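Local coordinates for putative phosphosugar isomerases (Salmonella typhimurium LT2, PDB 3FKJ), which probably binds a phosphorylated sugar or related carbohydrate derivative through its SIS fold and may act as an isomerase, at residues F283-R286 / K290-L293; F264-S269 / R279-I284; D33-Q38 / A168-Y173; Y158-A163 / D177-A182. One frame throughout, in Å; residues are numbered along the deposited sequence.

Interaction 1: F283-R286 / K290-L293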
loop_
_atom_site.group_PDB
_atom_site.type_symbol
_atom_site.label_atom_id
_atom_site.label_comp_id
_atom_site.label_asym_id
_atom_site.label_seq_id
_atom_site.Cartn_x
_atom_site.Cartn_y
_atom_site.Cartn_z
ATOM N N PHE A 283 -17.427 15.510 4.441
ATOM C CA PHE A 283 -16.624 16.489 3.732
ATOM C C PHE A 283 -16.934 16.497 2.220
ATOM O O PHE A 283 -17.164 17.567 1.637
ATOM C CB PHE A 283 -15.126 16.231 3.942
ATOM C CG PHE A 283 -14.251 17.238 3.241
ATOM C CD1 PHE A 283 -13.776 18.353 3.919
ATOM C CD2 PHE A 283 -13.941 17.097 1.893
ATOM C CE1 PHE A 283 -12.995 19.291 3.274
ATOM C CE2 PHE A 283 -13.162 18.043 1.251
ATOM C CZ PHE A 283 -12.666 19.106 1.940
ATOM N N ILE A 284 -16.909 15.323 1.590
ATOM C CA ILE A 284 -17.230 15.210 0.150
ATOM C C ILE A 284 -18.619 15.821 -0.168
ATOM O O ILE A 284 -18.796 16.462 -1.199
ATOM C CB ILE A 284 -17.193 13.751 -0.354
ATOM C CG1 ILE A 284 -15.807 13.093 -0.143
ATOM C CG2 ILE A 284 -17.556 13.685 -1.832
ATOM C CD1 ILE A 284 -15.866 11.596 -0.211
ATOM N N GLU A 285 -19.588 15.620 0.716
ATOM C CA GLU A 285 -20.927 16.193 0.528
ATOM C C GLU A 285 -20.967 17.691 0.811
ATOM O O GLU A 285 -21.669 18.429 0.123
ATOM C CB GLU A 285 -21.953 15.443 1.378
ATOM C CG GLU A 285 -22.115 14.003 0.904
ATOM C CD GLU A 285 -23.193 13.207 1.635
ATOM O OE1 GLU A 285 -23.695 13.667 2.700
ATOM O OE2 GLU A 285 -23.522 12.100 1.131
ATOM N N ARG A 286 -20.207 18.143 1.807
ATOM C CA ARG A 286 -20.115 19.573 2.117
ATOM C C ARG A 286 -19.524 20.325 0.930
ATOM O O ARG A 286 -19.832 21.493 0.724
ATOM C CB ARG A 286 -19.266 19.826 3.385
ATOM C CG ARG A 286 -19.250 21.289 3.881
ATOM C CD ARG A 286 -18.364 21.546 5.139
ATOM N NE ARG A 286 -18.529 20.540 6.202
ATOM C CZ ARG A 286 -17.551 19.798 6.749
ATOM N NH1 ARG A 286 -16.272 19.927 6.383
ATOM N NH2 ARG A 286 -17.851 18.910 7.697
ATOM N N LYS A 290 -18.994 14.545 -6.410
ATOM C CA LYS A 290 -19.848 13.545 -7.024
ATOM C C LYS A 290 -19.588 12.224 -6.365
ATOM O O LYS A 290 -18.659 11.514 -6.739
ATOM C CB LYS A 290 -19.572 13.426 -8.523
ATOM C CG LYS A 290 -20.595 12.574 -9.255
ATOM C CD LYS A 290 -20.271 12.486 -10.724
ATOM C CE LYS A 290 -21.384 11.872 -11.517
ATOM N NZ LYS A 290 -21.292 12.288 -12.919
ATOM N N LEU A 291 -20.421 11.892 -5.384
ATOM C CA LEU A 291 -20.160 10.737 -4.527
ATOM C C LEU A 291 -21.085 9.576 -4.875
ATOM O O LEU A 291 -22.278 9.740 -4.906
ATOM C CB LEU A 291 -20.287 11.135 -3.047
ATOM C CG LEU A 291 -20.187 10.026 -1.981
ATOM C CD1 LEU A 291 -18.881 9.214 -2.095
ATOM C CD2 LEU A 291 -20.372 10.629 -0.578
ATOM N N GLN A 292 -20.510 8.415 -5.176
ATOM C CA GLN A 292 -21.234 7.144 -5.187
ATOM C C GLN A 292 -20.814 6.434 -3.916
ATOM O O GLN A 292 -19.630 6.077 -3.744
ATOM C CB GLN A 292 -20.851 6.282 -6.388
ATOM C CG GLN A 292 -21.435 4.848 -6.358
ATOM C CD GLN A 292 -22.953 4.851 -6.510
ATOM O OE1 GLN A 292 -23.500 5.701 -7.189
ATOM N NE2 GLN A 292 -23.631 3.910 -5.859
ATOM N N LEU A 293 -21.764 6.276 -3.007
ATOM C CA LEU A 293 -21.536 5.536 -1.787
ATOM C C LEU A 293 -21.972 4.089 -1.983
ATOM O O LEU A 293 -23.068 3.832 -2.440
ATOM C CB LEU A 293 -22.311 6.183 -0.641
ATOM C CG LEU A 293 -22.088 5.626 0.771
ATOM C CD1 LEU A 293 -20.613 5.580 1.176
ATOM C CD2 LEU A 293 -22.900 6.462 1.735
#
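I284 and L291 meet where helix 274-286 turns back into strand 290-295. This is the second half of a beta-alpha-beta crossover that starts at strand 263-268, within the four-stranded parallel sheet of the chain. The helix and the strand are separated by only three loop residues. I284 points from the helix toward the strand and L291 points back at it. CG2 of I284 lies 3.9 Å from CB of L291, and the two side chains cross at about a right angle. With CG1 of I284 beside the backbone N (chi1 -59°), its CG2 methyl is turned to the base of L291.

E285 adds a second, outer touch. Its chain runs extended past CG, and its aliphatic part passes the end of L291. CG of E285 lies 4.1 Å from CD2 of L291. The contact is partly buried: I284 faces inward, whereas E285 is on the solvent side.

Further out, I284 also packs on F264 and L291 on L266 and I281. The strand is fixed by backbone hydrogen bonds between K290 and Q292 and strand 263-268. At the outer edge, OE2 of E285 lies 3.9 Å from CD2 of L291.

Interaction 2: F264-S269 / R279-I284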
loop_
_atom_site.group_PDB
_atom_site.type_symbol
_atom_site.label_atom_id
_atom_site.label_comp_id
_atom_site.label_asym_id
_atom_site.label_seq_id
_atom_site.Cartn_x
_atom_site.Cartn_y
_atom_site.Cartn_z
ATOM N N PHE A 264 -15.923 10.579 -6.642
ATOM C CA PHE A 264 -15.428 9.628 -5.652
ATOM C C PHE A 264 -16.409 8.460 -5.535
ATOM O O PHE A 264 -17.608 8.662 -5.386
ATOM C CB PHE A 264 -15.349 10.281 -4.266
ATOM C CG PHE A 264 -14.422 11.454 -4.188
ATOM C CD1 PHE A 264 -13.089 11.274 -3.853
ATOM C CD2 PHE A 264 -14.886 12.744 -4.406
ATOM C CE1 PHE A 264 -12.217 12.357 -3.769
ATOM C CE2 PHE A 264 -14.033 13.827 -4.314
ATOM C CZ PHE A 264 -12.665 13.616 -4.007
ATOM N N ILE A 265 -15.883 7.248 -5.570
ATOM C CA ILE A 265 -16.621 6.069 -5.180
ATOM C C ILE A 265 -15.997 5.602 -3.842
ATOM O O ILE A 265 -14.809 5.218 -3.797
ATOM C CB ILE A 265 -16.548 4.933 -6.258
ATOM C CG1 ILE A 265 -16.972 5.501 -7.628
ATOM C CG2 ILE A 265 -17.418 3.714 -5.792
ATOM C CD1 ILE A 265 -16.507 4.732 -8.856
ATOM N N LEU A 266 -16.803 5.690 -2.778
ATOM C CA LEU A 266 -16.426 5.271 -1.429
ATOM C C LEU A 266 -17.027 3.911 -1.161
ATOM O O LEU A 266 -18.230 3.723 -1.257
ATOM C CB LEU A 266 -16.876 6.270 -0.359
ATOM C CG LEU A 266 -16.644 5.937 1.137
ATOM C CD1 LEU A 266 -15.169 5.896 1.443
ATOM C CD2 LEU A 266 -17.310 6.957 2.023
ATOM N N LEU A 267 -16.157 2.958 -0.862
ATOM C CA LEU A 267 -16.548 1.633 -0.404
ATOM C C LEU A 267 -16.480 1.643 1.095
ATOM O O LEU A 267 -15.434 1.387 1.657
ATOM C CB LEU A 267 -15.612 0.570 -0.963
ATOM C CG LEU A 267 -15.430 0.573 -2.491
ATOM C CD1 LEU A 267 -14.616 -0.601 -2.827
ATOM C CD2 LEU A 267 -16.759 0.548 -3.237
ATOM N N GLN A 268 -17.610 1.980 1.712
ATOM C CA GLN A 268 -17.735 2.138 3.161
ATOM C C GLN A 268 -17.849 0.769 3.865
ATOM O O GLN A 268 -18.510 -0.160 3.374
ATOM C CB GLN A 268 -18.956 3.020 3.511
ATOM C CG GLN A 268 -19.108 3.321 4.994
ATOM C CD GLN A 268 -20.156 4.372 5.304
ATOM O OE1 GLN A 268 -21.086 4.587 4.523
ATOM N NE2 GLN A 268 -20.010 5.037 6.458
ATOM N N SER A 269 -17.183 0.687 5.015
ATOM C CA SER A 269 -17.093 -0.532 5.793
ATOM C C SER A 269 -17.990 -0.478 7.024
ATOM O O SER A 269 -18.356 0.617 7.520
ATOM C CB SER A 269 -15.654 -0.745 6.300
ATOM O OG SER A 269 -14.721 -0.867 5.252
ATOM N N ARG A 279 -16.354 10.433 8.146
ATOM C CA ARG A 279 -15.633 11.710 8.086
ATOM C C ARG A 279 -15.445 12.223 6.638
ATOM O O ARG A 279 -15.635 13.421 6.350
ATOM C CB ARG A 279 -14.283 11.590 8.798
ATOM C CG ARG A 279 -13.630 12.912 9.047
ATOM C CD ARG A 279 -12.208 12.734 9.395
ATOM N NE ARG A 279 -11.559 14.017 9.598
ATOM C CZ ARG A 279 -10.265 14.168 9.869
ATOM N NH1 ARG A 279 -9.474 13.134 10.018
ATOM N NH2 ARG A 279 -9.763 15.378 10.037
ATOM N N ALA A 280 -15.088 11.297 5.749
ATOM C CA ALA A 280 -14.913 11.588 4.334
ATOM C C ALA A 280 -16.244 11.958 3.666
ATOM O O ALA A 280 -16.292 12.880 2.862
ATOM C CB ALA A 280 -14.257 10.397 3.610
ATOM N N ILE A 281 -17.307 11.233 4.001
ATOM C CA ILE A 281 -18.623 11.441 3.417
ATOM C C ILE A 281 -19.115 12.858 3.722
ATOM O O ILE A 281 -19.509 13.569 2.823
ATOM C CB ILE A 281 -19.650 10.402 3.942
ATOM C CG1 ILE A 281 -19.274 8.989 3.487
ATOM C CG2 ILE A 281 -21.079 10.716 3.476
ATOM C CD1 ILE A 281 -19.980 7.911 4.335
ATOM N N ARG A 282 -19.050 13.265 4.983
ATOM C CA ARG A 282 -19.458 14.595 5.388
ATOM C C ARG A 282 -18.737 15.670 4.599
ATOM O O ARG A 282 -19.361 16.629 4.143
ATOM C CB ARG A 282 -19.228 14.811 6.886
ATOM C CG ARG A 282 -20.071 13.893 7.766
ATOM C CD ARG A 282 -20.059 14.332 9.228
ATOM N NE ARG A 282 -18.705 14.319 9.806
ATOM C CZ ARG A 282 -18.150 13.295 10.458
ATOM N NH1 ARG A 282 -18.818 12.161 10.654
ATOM N NH2 ARG A 282 -16.913 13.413 10.935
ATOM N N PHE A 283 -17.427 15.510 4.441
ATOM C CA PHE A 283 -16.624 16.489 3.732
ATOM C C PHE A 283 -16.934 16.497 2.220
ATOM O O PHE A 283 -17.164 17.567 1.637
ATOM C CB PHE A 283 -15.126 16.231 3.942
ATOM C CG PHE A 283 -14.251 17.238 3.241
ATOM C CD1 PHE A 283 -13.776 18.353 3.919
ATOM C CD2 PHE A 283 -13.941 17.097 1.893
ATOM C CE1 PHE A 283 -12.995 19.291 3.274
ATOM C CE2 PHE A 283 -13.162 18.043 1.251
ATOM C CZ PHE A 283 -12.666 19.106 1.940
ATOM N N ILE A 284 -16.909 15.323 1.590
ATOM C CA ILE A 284 -17.230 15.210 0.150
ATOM C C ILE A 284 -18.619 15.821 -0.168
ATOM O O ILE A 284 -18.796 16.462 -1.199
ATOM C CB ILE A 284 -17.193 13.751 -0.354
ATOM C CG1 ILE A 284 -15.807 13.093 -0.143
ATOM C CG2 ILE A 284 -17.556 13.685 -1.832
ATOM C CD1 ILE A 284 -15.866 11.596 -0.211
#
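F264, L266 and Q268 project from one side of strand 263-268 onto I281 and I284 of helix 274-286. Strand and helix form the first half of a beta-alpha-beta crossover in a parallel sheet. The axes of 264-268 and 279-284 run at 154°, roughly antiparallel, with a closest approach of 10.5 Å.

Apolar packing carries most of the contact. CD2 of F264 comes within 3.8 Å of CG2 of I284, and CD1 of I284 sits over one face of the F264 ring. Next along the strand, L266 is directed toward I281, but the detail of their packing is doubtful.

Q268 adds an amide-to-methyl contact. It stretches out from the strand, CG anti to its backbone N (chi1 -176°), and its amide ends against the tip of I281. The amide NE2 is hydrogen-bonded to D278, about one turn before I281 in the same helix, which holds the amide in place beside the methyl. At the far side of the helix, R279 forms salt bridges with E104 and the C-terminal carboxylate of Y347, both of the second subunit. CD1 of I281 lies 3.5 Å from OE1 of Q268 and 3.6 Å from its NE2.

Interaction 3: D33-Q38 / A168-Y173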
loop_
_atom_site.group_PDB
_atom_site.type_symbol
_atom_site.label_atom_id
_atom_site.label_comp_id
_atom_site.label_asym_id
_atom_site.label_seq_id
_atom_site.Cartn_x
_atom_site.Cartn_y
_atom_site.Cartn_z
ATOM N N ASP A 33 -0.737 -29.500 7.353
ATOM C CA ASP A 33 0.393 -30.149 6.704
ATOM C C ASP A 33 1.672 -29.337 6.860
ATOM O O ASP A 33 2.710 -29.853 7.244
ATOM C CB ASP A 33 0.119 -30.399 5.227
ATOM C CG ASP A 33 0.976 -31.528 4.663
ATOM O OD1 ASP A 33 0.617 -32.707 4.875
ATOM O OD2 ASP A 33 2.005 -31.240 4.017
ATOM N N ILE A 34 1.587 -28.044 6.590
ATOM C CA ILE A 34 2.740 -27.174 6.731
ATOM C C ILE A 34 3.247 -27.148 8.178
ATOM O O ILE A 34 4.451 -27.246 8.418
ATOM C CB ILE A 34 2.418 -25.756 6.271
ATOM C CG1 ILE A 34 2.139 -25.733 4.757
ATOM C CG2 ILE A 34 3.553 -24.812 6.683
ATOM C CD1 ILE A 34 1.265 -24.508 4.295
ATOM N N LEU A 35 2.340 -27.003 9.135
ATOM C CA LEU A 35 2.756 -26.972 10.562
ATOM C C LEU A 35 3.411 -28.268 11.051
ATOM O O LEU A 35 4.208 -28.246 11.988
ATOM C CB LEU A 35 1.590 -26.576 11.477
ATOM C CG LEU A 35 1.284 -25.070 11.401
ATOM C CD1 LEU A 35 -0.086 -24.759 11.948
ATOM C CD2 LEU A 35 2.366 -24.259 12.110
ATOM N N GLY A 36 3.074 -29.388 10.421
ATOM C CA GLY A 36 3.720 -30.663 10.745
ATOM C C GLY A 36 5.180 -30.711 10.316
ATOM O O GLY A 36 5.935 -31.564 10.789
ATOM N N LYS A 37 5.578 -29.770 9.452
ATOM C CA LYS A 37 6.903 -29.758 8.826
ATOM C C LYS A 37 7.763 -28.516 9.138
ATOM O O LYS A 37 8.967 -28.533 8.892
ATOM C CB LYS A 37 6.719 -29.863 7.317
ATOM C CG LYS A 37 6.058 -31.146 6.875
ATOM C CD LYS A 37 5.669 -31.073 5.430
ATOM C CE LYS A 37 5.290 -32.443 4.872
ATOM N NZ LYS A 37 4.955 -32.327 3.399
ATOM N N GLN A 38 7.154 -27.440 9.647
ATOM C CA GLN A 38 7.893 -26.245 10.024
ATOM C C GLN A 38 7.055 -25.384 10.956
ATOM O O GLN A 38 5.904 -25.682 11.226
ATOM C CB GLN A 38 8.227 -25.419 8.774
ATOM C CG GLN A 38 6.992 -24.961 8.016
ATOM C CD GLN A 38 7.297 -23.990 6.896
ATOM O OE1 GLN A 38 7.819 -24.373 5.837
ATOM N NE2 GLN A 38 6.953 -22.734 7.110
ATOM N N ALA A 168 -5.681 -19.582 13.566
ATOM C CA ALA A 168 -6.281 -20.568 14.438
ATOM C C ALA A 168 -5.280 -21.663 14.827
ATOM O O ALA A 168 -5.258 -22.076 15.979
ATOM C CB ALA A 168 -7.567 -21.225 13.783
ATOM N N GLN A 169 -4.475 -22.140 13.878
ATOM C CA GLN A 169 -3.620 -23.308 14.143
ATOM C C GLN A 169 -2.259 -22.920 14.754
ATOM O O GLN A 169 -1.471 -23.785 15.097
ATOM C CB GLN A 169 -3.414 -24.124 12.856
ATOM C CG GLN A 169 -4.677 -24.835 12.355
ATOM C CD GLN A 169 -4.437 -25.682 11.128
ATOM O OE1 GLN A 169 -3.462 -26.427 11.055
ATOM N NE2 GLN A 169 -5.327 -25.579 10.156
ATOM N N THR A 170 -1.986 -21.610 14.852
ATOM C CA THR A 170 -0.769 -21.117 15.500
ATOM C C THR A 170 -1.031 -20.362 16.813
ATOM O O THR A 170 -0.264 -20.468 17.750
ATOM C CB THR A 170 0.064 -20.214 14.540
ATOM O OG1 THR A 170 -0.668 -19.026 14.198
ATOM C CG2 THR A 170 0.429 -20.969 13.270
ATOM N N GLU A 171 -2.088 -19.578 16.883
ATOM C CA GLU A 171 -2.357 -18.786 18.080
ATOM C C GLU A 171 -3.701 -19.106 18.720
ATOM O O GLU A 171 -3.975 -18.702 19.841
ATOM C CB GLU A 171 -2.300 -17.287 17.743
ATOM C CG GLU A 171 -0.965 -16.818 17.242
ATOM C CD GLU A 171 -0.902 -15.319 16.905
ATOM O OE1 GLU A 171 -0.086 -14.958 16.015
ATOM O OE2 GLU A 171 -1.603 -14.495 17.544
ATOM N N GLY A 172 -4.544 -19.804 17.996
ATOM C CA GLY A 172 -5.940 -19.964 18.366
ATOM C C GLY A 172 -6.748 -18.730 17.990
ATOM O O GLY A 172 -6.221 -17.633 17.867
ATOM N N TYR A 173 -8.047 -18.923 17.808
ATOM C CA TYR A 173 -8.923 -17.831 17.483
ATOM C C TYR A 173 -10.280 -18.126 18.037
ATOM O O TYR A 173 -10.942 -19.045 17.571
ATOM C CB TYR A 173 -9.009 -17.651 15.965
ATOM C CG TYR A 173 -9.904 -16.522 15.541
ATOM C CD1 TYR A 173 -9.746 -15.227 16.090
ATOM C CD2 TYR A 173 -10.882 -16.716 14.577
ATOM C CE1 TYR A 173 -10.563 -14.157 15.679
ATOM C CE2 TYR A 173 -11.703 -15.659 14.154
ATOM C CZ TYR A 173 -11.529 -14.374 14.709
ATOM O OH TYR A 173 -12.326 -13.337 14.307
#
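L35 reaches across from helix 22-35 and lays its two methyl groups against Q169 and T170 near the end of helix 155-170. CG of L35 is anti to its carbonyl carbon (chi1 -75°), and L35 is directed toward 168-173. CD1 of L35 lies 3.5 Å from CB of Q169 and 3.6 Å from the backbone O of Q169. The side chains of L35 and Q169 pass each other at a slant. T170 is approached differently: its side chain stands at about a right angle to L35, and its CG2 lies 4.0 Å from CD2 of L35.

The polar ends turn to other partners. OG1 of T170 is hydrogen-bonded to the backbone O of I166, so its methyl faces L35. Q169 runs extended beyond CG; its OE1 is hydrogen-bonded to S32, and its NE2 to E165 and to the backbone O of R28. The hydrogen bonds to S32 and R28 tie the amide to helix 22-35 and help to hold it beside L35; the one to E165 stays within helix 155-170.

The contact thus joins two helices near their ends, at the protein surface. A small apolar patch does the touching, and the glutamine amide supplies the directional link.

Interaction 4: Y158-A163 / D177-A182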
loop_
_atom_site.group_PDB
_atom_site.type_symbol
_atom_site.label_atom_id
_atom_site.label_comp_id
_atom_site.label_asym_id
_atom_site.label_seq_id
_atom_site.Cartn_x
_atom_site.Cartn_y
_atom_site.Cartn_z
ATOM N N TYR A 158 -10.366 -17.070 -0.407
ATOM C CA TYR A 158 -9.321 -17.995 0.046
ATOM C C TYR A 158 -8.233 -17.280 0.854
ATOM O O TYR A 158 -7.620 -17.879 1.736
ATOM C CB TYR A 158 -8.724 -18.748 -1.147
ATOM C CG TYR A 158 -9.365 -20.099 -1.426
ATOM C CD1 TYR A 158 -9.047 -21.214 -0.665
ATOM C CD2 TYR A 158 -10.270 -20.259 -2.454
ATOM C CE1 TYR A 158 -9.609 -22.465 -0.939
ATOM C CE2 TYR A 158 -10.842 -21.483 -2.716
ATOM C CZ TYR A 158 -10.514 -22.584 -1.950
ATOM O OH TYR A 158 -11.088 -23.794 -2.239
ATOM N N SER A 159 -8.020 -15.991 0.585
ATOM C CA SER A 159 -7.083 -15.222 1.398
ATOM C C SER A 159 -7.582 -15.234 2.846
ATOM O O SER A 159 -6.776 -15.325 3.766
ATOM C CB SER A 159 -6.860 -13.774 0.886
ATOM O OG SER A 159 -7.942 -12.903 1.184
ATOM N N LEU A 160 -8.908 -15.163 3.039
ATOM C CA LEU A 160 -9.456 -15.056 4.389
ATOM C C LEU A 160 -9.501 -16.435 5.038
ATOM O O LEU A 160 -9.207 -16.567 6.215
ATOM C CB LEU A 160 -10.829 -14.368 4.400
ATOM C CG LEU A 160 -11.448 -14.102 5.796
ATOM C CD1 LEU A 160 -10.558 -13.325 6.742
ATOM C CD2 LEU A 160 -12.787 -13.437 5.675
ATOM N N TRP A 161 -9.847 -17.465 4.252
ATOM C CA TRP A 161 -9.817 -18.863 4.738
ATOM C C TRP A 161 -8.411 -19.244 5.236
ATOM O O TRP A 161 -8.252 -19.796 6.319
ATOM C CB TRP A 161 -10.250 -19.853 3.645
ATOM C CG TRP A 161 -11.747 -19.920 3.382
ATOM C CD1 TRP A 161 -12.380 -19.577 2.242
ATOM C CD2 TRP A 161 -12.764 -20.383 4.287
ATOM N NE1 TRP A 161 -13.737 -19.793 2.357
ATOM C CE2 TRP A 161 -14.004 -20.279 3.610
ATOM C CE3 TRP A 161 -12.748 -20.865 5.602
ATOM C CZ2 TRP A 161 -15.224 -20.663 4.196
ATOM C CZ3 TRP A 161 -13.963 -21.221 6.195
ATOM C CH2 TRP A 161 -15.183 -21.112 5.492
ATOM N N LEU A 162 -7.406 -18.984 4.408
ATOM C CA LEU A 162 -6.008 -19.321 4.733
ATOM C C LEU A 162 -5.532 -18.522 5.936
ATOM O O LEU A 162 -4.935 -19.074 6.860
ATOM C CB LEU A 162 -5.103 -19.041 3.530
ATOM C CG LEU A 162 -5.281 -20.028 2.387
ATOM C CD1 LEU A 162 -4.666 -19.487 1.040
ATOM C CD2 LEU A 162 -4.688 -21.319 2.816
ATOM N N ALA A 163 -5.836 -17.234 5.956
ATOM C CA ALA A 163 -5.574 -16.386 7.131
ATOM C C ALA A 163 -6.188 -16.948 8.427
ATOM O O ALA A 163 -5.485 -17.027 9.458
ATOM C CB ALA A 163 -6.066 -14.962 6.916
ATOM N N ASP A 177 -15.409 -20.414 14.960
ATOM C CA ASP A 177 -16.698 -20.963 14.610
ATOM C C ASP A 177 -17.586 -19.854 14.058
ATOM O O ASP A 177 -18.328 -20.070 13.102
ATOM C CB ASP A 177 -17.366 -21.626 15.837
ATOM C CG ASP A 177 -16.744 -22.980 16.219
ATOM O OD1 ASP A 177 -15.969 -23.575 15.440
ATOM O OD2 ASP A 177 -17.055 -23.456 17.327
ATOM N N GLU A 178 -17.510 -18.666 14.658
ATOM C CA GLU A 178 -18.319 -17.525 14.205
ATOM C C GLU A 178 -18.001 -17.121 12.762
ATOM O O GLU A 178 -18.897 -16.773 11.996
ATOM C CB GLU A 178 -18.145 -16.308 15.124
ATOM C CG GLU A 178 -19.375 -15.936 15.911
ATOM C CD GLU A 178 -20.583 -15.588 15.028
ATOM O OE1 GLU A 178 -21.545 -16.383 15.014
ATOM O OE2 GLU A 178 -20.569 -14.525 14.358
ATOM N N LEU A 179 -16.727 -17.172 12.398
ATOM C CA LEU A 179 -16.301 -16.731 11.074
ATOM C C LEU A 179 -16.631 -17.818 10.039
ATOM O O LEU A 179 -17.035 -17.509 8.925
ATOM C CB LEU A 179 -14.816 -16.344 11.081
ATOM C CG LEU A 179 -14.258 -15.470 9.933
ATOM C CD1 LEU A 179 -13.093 -14.676 10.414
ATOM C CD2 LEU A 179 -13.861 -16.302 8.740
ATOM N N VAL A 180 -16.498 -19.083 10.435
ATOM C CA VAL A 180 -16.823 -20.214 9.581
ATOM C C VAL A 180 -18.301 -20.233 9.238
ATOM O O VAL A 180 -18.674 -20.561 8.108
ATOM C CB VAL A 180 -16.417 -21.556 10.234
ATOM C CG1 VAL A 180 -17.121 -22.728 9.554
ATOM C CG2 VAL A 180 -14.885 -21.737 10.208
ATOM N N SER A 181 -19.146 -19.880 10.201
ATOM C CA SER A 181 -20.589 -19.883 9.952
ATOM C C SER A 181 -20.975 -18.563 9.276
ATOM O O SER A 181 -21.903 -18.551 8.489
ATOM C CB SER A 181 -21.405 -20.197 11.230
ATOM O OG SER A 181 -21.681 -19.040 11.981
ATOM N N ALA A 182 -20.232 -17.471 9.541
ATOM C CA ALA A 182 -20.375 -16.229 8.754
ATOM C C ALA A 182 -20.123 -16.534 7.281
ATOM O O ALA A 182 -20.899 -16.139 6.420
ATOM C CB ALA A 182 -19.418 -15.155 9.229
#
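Helices 155-170 and 176-184 pack together here as a helical hairpin. Only a short loop separates them in sequence. Through L162 the first helix also touches strand 118-123 of the five-stranded parallel sheet. The contact is buried and entirely apolar.

L160 and L179 point toward each other, and their CD2 atoms are 4.3 Å apart. F61 of helix 56-65 touches both leucines, joining a third helix to the contact.

CB of W161 leaves its helix at an angle to the partner, but the indole swings back: CG is anti to the carbonyl carbon (chi1 -77°), and the six-membered ring ends beside helix 176-184. V180 meets it at the rim of the ring, close to the ring plane, and the two side chains cross at about a right angle. F183 stacks on W161, and the ring of H24 also meets it, with the planes about 20° apart. The indole nitrogen NE1 is hydrogen-bonded to the backbone O of A152, which satisfies its polar atom and helps to fix its rotation. The edge contact with V180 is made by CZ3 of W161, 4.1 Å from CG2 of V180.

Interactions 1 and 2 are two halves of one crossover. They share F283 and I284 on helix 274-286, and their centres are 6 Å apart. Their strands are neighbours in the sheet: K290 O lies 2.9 Å from F264 N, and Q292 N 2.9 Å from F264 O, both probable hydrogen bonds. Both also touch the second subunit. Interactions 3 and 4 share helix 155-170, with centres 15 Å apart, and Y173 packs on L179 between them. The two groups do not touch. Interactions 2 and 4 are nearest, about 13 Å between closest atoms, whereas the centres of interactions 1 and 3 lie about 44 Å apart, on opposite sides of the chain's centre.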